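Local coordinates for nucleoid-associated protein HP_0035 (PDB 3F42), which probably binds DNA as a homodimer and alters its conformation, and may take part in nucleoid organisation and gene regulation, at the interface of chains A and B and the interface of chains A and C. Coordinates in Å, arbitrary orientation; residue numbers count along the deposited sequence, not the author numbering. Chains: chain A/B/C, protein HP0035.

Contact 1 joins chain A to chain B and contact 2 joins chain A to chain C, the centres of their C-alpha atoms lying about 16 Å apart. Both draw on helix 63-93 of chain A: A:Tyr78 faces chain B, and A:Glu82, A:Arg85 and A:Lys86, one to two turns further on, meet the N-terminus of chain C. Contact 1 belongs to a two-fold interface fitting the homodimer of this family. Contact 2, also part of a two-fold interface, helps bring dimers together in the deposited four-chain assembly and may reflect crystal packing, since the protein is a homodimer.

Contact 1: the interface of chains A and B. Residues chain A 48-51, 78; chain B 71, 74-75, 78.
A:Leu50 packs on B:Leu74 and B:Met71 where the start of strand 50-55 in chain A lies against helix 63-92 of chain B, and beside them A:Tyr78 meets B:Tyr78. A chi1 of -179° swings A:Leu50 CG away from its own N and sends CD2 between the two partners, 3.6 Å from B:Leu74 CD1 and close to B:Met71 CG. The selenomethionine B:Met71 bends at chi3 and brings its terminal methyl CE to 3.7 Å from A:Val51 CA. The tyrosines slide past each other in opposite directions, A:Tyr78 CE1 lying 3.5 Å from B:Tyr78 CD1. Over one face of the B:Tyr78 ring sits the carbonyl oxygen of A:Gly48, offset toward the rim, while A:Gly48 CA packs near B:Tyr78 CZ.

Polar groups close the patch around B:Asn75, whose side-chain amide reads the backbone of A:Leu50 at both ends. A:Leu50 N donates to B:Asn75 OD1 over 2.8 Å, in the carbonyl plane and on a lone pair. In return B:Asn75 ND2 donates to A:Leu50 O at 3.0 Å, nearly straight at 173°, again on a lone pair. This paired grip fixes the rotation of the amide. A water adds to the hold on OD1, lying 2.7 Å from B:Asn75 OD1 and also bonding to A:Gly48 O and the phenol oxygen A:Tyr78 OH, which ties the tyrosine to the polar rim. Repeated with the chains exchanged, the patch fastens each subunit's sheet to its partner's long helix and helps hold together the homodimer of this YbaB/EbfC-family protein.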
loop_
_atom_site.group_PDB
_atom_site.type_symbol
_atom_site.label_atom_id
_atom_site.label_comp_id
_atom_site.label_asym_id
_atom_site.label_seq_id
_atom_site.Cartn_x
_atom_site.Cartn_y
_atom_site.Cartn_z
ATOM N N GLY A 48 0.970 13.621 16.146
ATOM C CA GLY A 48 1.903 14.750 16.352
ATOM C C GLY A 48 1.278 16.123 16.281
ATOM O O GLY A 48 1.979 17.147 16.318
ATOM N N GLU A 49 -0.037 16.180 16.189
ATOM C CA GLU A 49 -0.777 17.458 16.278
ATOM C C GLU A 49 -0.847 17.957 17.718
ATOM O O GLU A 49 -1.071 17.181 18.675
ATOM C CB GLU A 49 -2.196 17.275 15.724
ATOM C CG GLU A 49 -2.119 16.844 14.239
ATOM C CD GLU A 49 -3.418 16.341 13.617
ATOM O OE1 GLU A 49 -4.351 15.958 14.340
ATOM O OE2 GLU A 49 -3.449 16.280 12.360
ATOM N N LEU A 50 -0.602 19.243 17.875
ATOM C CA LEU A 50 -0.653 19.875 19.186
ATOM C C LEU A 50 -2.123 20.172 19.456
ATOM O O LEU A 50 -2.754 20.913 18.694
ATOM C CB LEU A 50 0.205 21.146 19.148
ATOM C CG LEU A 50 0.263 21.904 20.460
ATOM C CD1 LEU A 50 0.911 21.055 21.560
ATOM C CD2 LEU A 50 1.094 23.191 20.193
ATOM N N VAL A 51 -2.656 19.595 20.538
ATOM C CA VAL A 51 -4.109 19.663 20.804
ATOM C C VAL A 51 -4.462 20.464 22.045
ATOM O O VAL A 51 -5.625 20.907 22.197
ATOM C CB VAL A 51 -4.742 18.242 20.848
ATOM C CG1 VAL A 51 -4.540 17.554 19.444
ATOM C CG2 VAL A 51 -4.131 17.388 21.915
ATOM N N TYR A 78 7.310 16.418 20.771
ATOM C CA TYR A 78 7.608 16.050 19.374
ATOM C C TYR A 78 8.537 14.836 19.329
ATOM O O TYR A 78 8.311 13.923 18.520
ATOM C CB TYR A 78 8.241 17.210 18.556
ATOM C CG TYR A 78 7.243 18.283 18.133
ATOM C CD1 TYR A 78 6.153 17.969 17.308
ATOM C CD2 TYR A 78 7.389 19.621 18.568
ATOM C CE1 TYR A 78 5.204 18.955 16.944
ATOM C CE2 TYR A 78 6.480 20.609 18.202
ATOM C CZ TYR A 78 5.402 20.282 17.395
ATOM O OH TYR A 78 4.472 21.207 17.049
HETATM N N MSE B 71 -0.469 27.487 19.104
HETATM C CA MSE B 71 -0.895 26.215 18.486
HETATM C C MSE B 71 -1.026 26.263 16.957
HETATM O O MSE B 71 -0.585 25.326 16.269
HETATM C CB MSE B 71 -2.166 25.710 19.137
HETATM C CG MSE B 71 -1.895 25.316 20.580
HETATM SE SE MSE B 71 -3.522 24.486 21.298
HETATM C CE MSE B 71 -3.985 23.311 20.027
ATOM N N LEU B 74 2.608 26.353 15.393
ATOM C CA LEU B 74 3.280 25.088 15.663
ATOM C C LEU B 74 2.673 23.986 14.786
ATOM O O LEU B 74 3.408 23.215 14.180
ATOM C CB LEU B 74 3.212 24.719 17.157
ATOM C CG LEU B 74 4.137 25.644 18.016
ATOM C CD1 LEU B 74 3.693 25.511 19.476
ATOM C CD2 LEU B 74 5.609 25.265 17.867
ATOM N N ASN B 75 1.333 23.928 14.722
ATOM C CA ASN B 75 0.700 22.888 13.892
ATOM C C ASN B 75 0.995 23.093 12.418
ATOM O O ASN B 75 1.220 22.130 11.694
ATOM C CB ASN B 75 -0.807 22.802 14.178
ATOM C CG ASN B 75 -1.066 22.040 15.448
ATOM O OD1 ASN B 75 -0.373 21.040 15.711
ATOM N ND2 ASN B 75 -2.034 22.491 16.248
ATOM N N TYR B 78 4.619 21.842 11.898
ATOM C CA TYR B 78 4.725 20.379 12.024
ATOM C C TYR B 78 4.068 19.748 10.805
ATOM O O TYR B 78 4.574 18.760 10.232
ATOM C CB TYR B 78 4.063 19.929 13.333
ATOM C CG TYR B 78 3.967 18.446 13.388
ATOM C CD1 TYR B 78 5.094 17.693 13.647
ATOM C CD2 TYR B 78 2.767 17.784 13.101
ATOM C CE1 TYR B 78 5.043 16.272 13.677
ATOM C CE2 TYR B 78 2.710 16.370 13.118
ATOM C CZ TYR B 78 3.855 15.635 13.393
ATOM O OH TYR B 78 3.830 14.253 13.425
HETATM O O HOH W 1 2.131 20.075 16.101
#

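Contact 2: the interface of chains A and C. Residues chain A 82, 85-86; chain C 3-5.
A:Arg85, extended as far as CD and then bent at chi3 (68°), reaches over the first turn of helix 5-27 in chain C, where a chi1 of -153° turns the C:Phe5 ring away from its own N and sets CB and the ring edge against the guanidinium. C:Phe5 CB lies over one face of the guanidinium, toward its rim, 4.0 Å from A:Arg85 CZ. The guanidinium and ring planes stand 82° apart, and A:Arg85 NH2 comes to the ring edge, in plane, 3.9 Å from C:Phe5 CD2: an edge contact rather than a stack. Backbones also approach here, C:Phe5 N lying 3.1 Å from A:Arg85 O, but the N-H points away and forms no hydrogen bond.

Beside this pair, A:Lys86 lays the aliphatic part of its chain against the N-terminal segment, CG resting 3.7 Å from C:Asp4 CB. The acidic side chains of A:Glu82 and C:Asp4 cross at about a right angle, but A:Glu82 OE2 and C:Asp4 OD2 are modelled too close together, so how the two carboxylates meet is doubtful. Basic groups lie near these acids without charged-atom contact to C:Asp4: A:Lys86 NZ is 7.0 Å from C:Asp4 OD2, and A:Arg85 NE is 5.8 Å from C:Asp4 OD1. Their positive charges may soften the repulsion between the acids. This small patch, which appears to rest mostly on packing contacts, sets the N-terminus of chain C on chain A's long helix and helps join dimers in the deposited assembly, possibly only as crystal packing.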
loop_
_atom_site.group_PDB
_atom_site.type_symbol
_atom_site.label_atom_id
_atom_site.label_comp_id
_atom_site.label_asym_id
_atom_site.label_seq_id
_atom_site.Cartn_x
_atom_site.Cartn_y
_atom_site.Cartn_z
ATOM N N GLU A 82 7.410 11.216 17.735
ATOM C CA GLU A 82 8.142 10.711 16.558
ATOM C C GLU A 82 8.803 9.365 16.882
ATOM O O GLU A 82 8.838 8.489 16.018
ATOM C CB GLU A 82 9.128 11.740 16.031
ATOM C CG GLU A 82 10.043 11.297 14.905
ATOM C CD GLU A 82 9.316 11.002 13.597
ATOM O OE1 GLU A 82 8.076 11.161 13.486
ATOM O OE2 GLU A 82 10.028 10.636 12.639
ATOM N N ARG A 85 6.145 6.933 16.577
ATOM C CA ARG A 85 5.829 6.713 15.157
ATOM C C ARG A 85 6.892 5.891 14.400
ATOM O O ARG A 85 6.559 5.104 13.500
ATOM C CB ARG A 85 5.509 8.017 14.460
ATOM C CG ARG A 85 4.173 8.595 15.009
ATOM C CD ARG A 85 3.788 9.918 14.307
ATOM N NE ARG A 85 3.424 9.733 12.886
ATOM C CZ ARG A 85 2.237 9.301 12.472
ATOM N NH1 ARG A 85 1.270 8.980 13.371
ATOM N NH2 ARG A 85 2.001 9.174 11.166
ATOM N N LYS A 86 8.162 6.068 14.762
ATOM C CA LYS A 86 9.211 5.196 14.232
ATOM C C LYS A 86 8.960 3.767 14.719
ATOM O O LYS A 86 8.905 2.824 13.918
ATOM C CB LYS A 86 10.591 5.692 14.675
ATOM C CG LYS A 86 11.009 6.984 14.003
ATOM C CD LYS A 86 12.306 7.543 14.577
ATOM C CE LYS A 86 12.128 8.002 16.012
ATOM N NZ LYS A 86 12.791 9.300 16.251
HETATM N N MSE C 3 13.015 5.101 9.356
HETATM C CA MSE C 3 11.711 5.302 8.723
HETATM C C MSE C 3 10.658 5.520 9.786
HETATM O O MSE C 3 10.630 4.786 10.771
HETATM C CB MSE C 3 11.335 4.095 7.894
HETATM C CG MSE C 3 10.243 4.434 6.911
HETATM SE SE MSE C 3 9.423 2.903 6.050
HETATM C CE MSE C 3 9.633 1.614 7.493
ATOM N N ASP C 4 9.845 6.554 9.649
ATOM C CA ASP C 4 8.765 6.710 10.597
ATOM C C ASP C 4 7.411 6.361 9.957
ATOM O O ASP C 4 7.348 5.998 8.759
ATOM C CB ASP C 4 8.771 8.122 11.237
ATOM C CG ASP C 4 8.551 9.235 10.221
ATOM O OD1 ASP C 4 7.883 8.984 9.193
ATOM O OD2 ASP C 4 9.050 10.366 10.480
ATOM N N PHE C 5 6.339 6.434 10.747
ATOM C CA PHE C 5 5.038 5.899 10.275
ATOM C C PHE C 5 4.557 6.751 9.113
ATOM O O PHE C 5 3.977 6.238 8.161
ATOM C CB PHE C 5 4.024 5.929 11.417
ATOM C CG PHE C 5 2.933 4.889 11.300
ATOM C CD1 PHE C 5 3.244 3.530 11.144
ATOM C CD2 PHE C 5 1.610 5.258 11.388
ATOM C CE1 PHE C 5 2.233 2.583 11.049
ATOM C CE2 PHE C 5 0.572 4.306 11.274
ATOM C CZ PHE C 5 0.890 2.963 11.114
#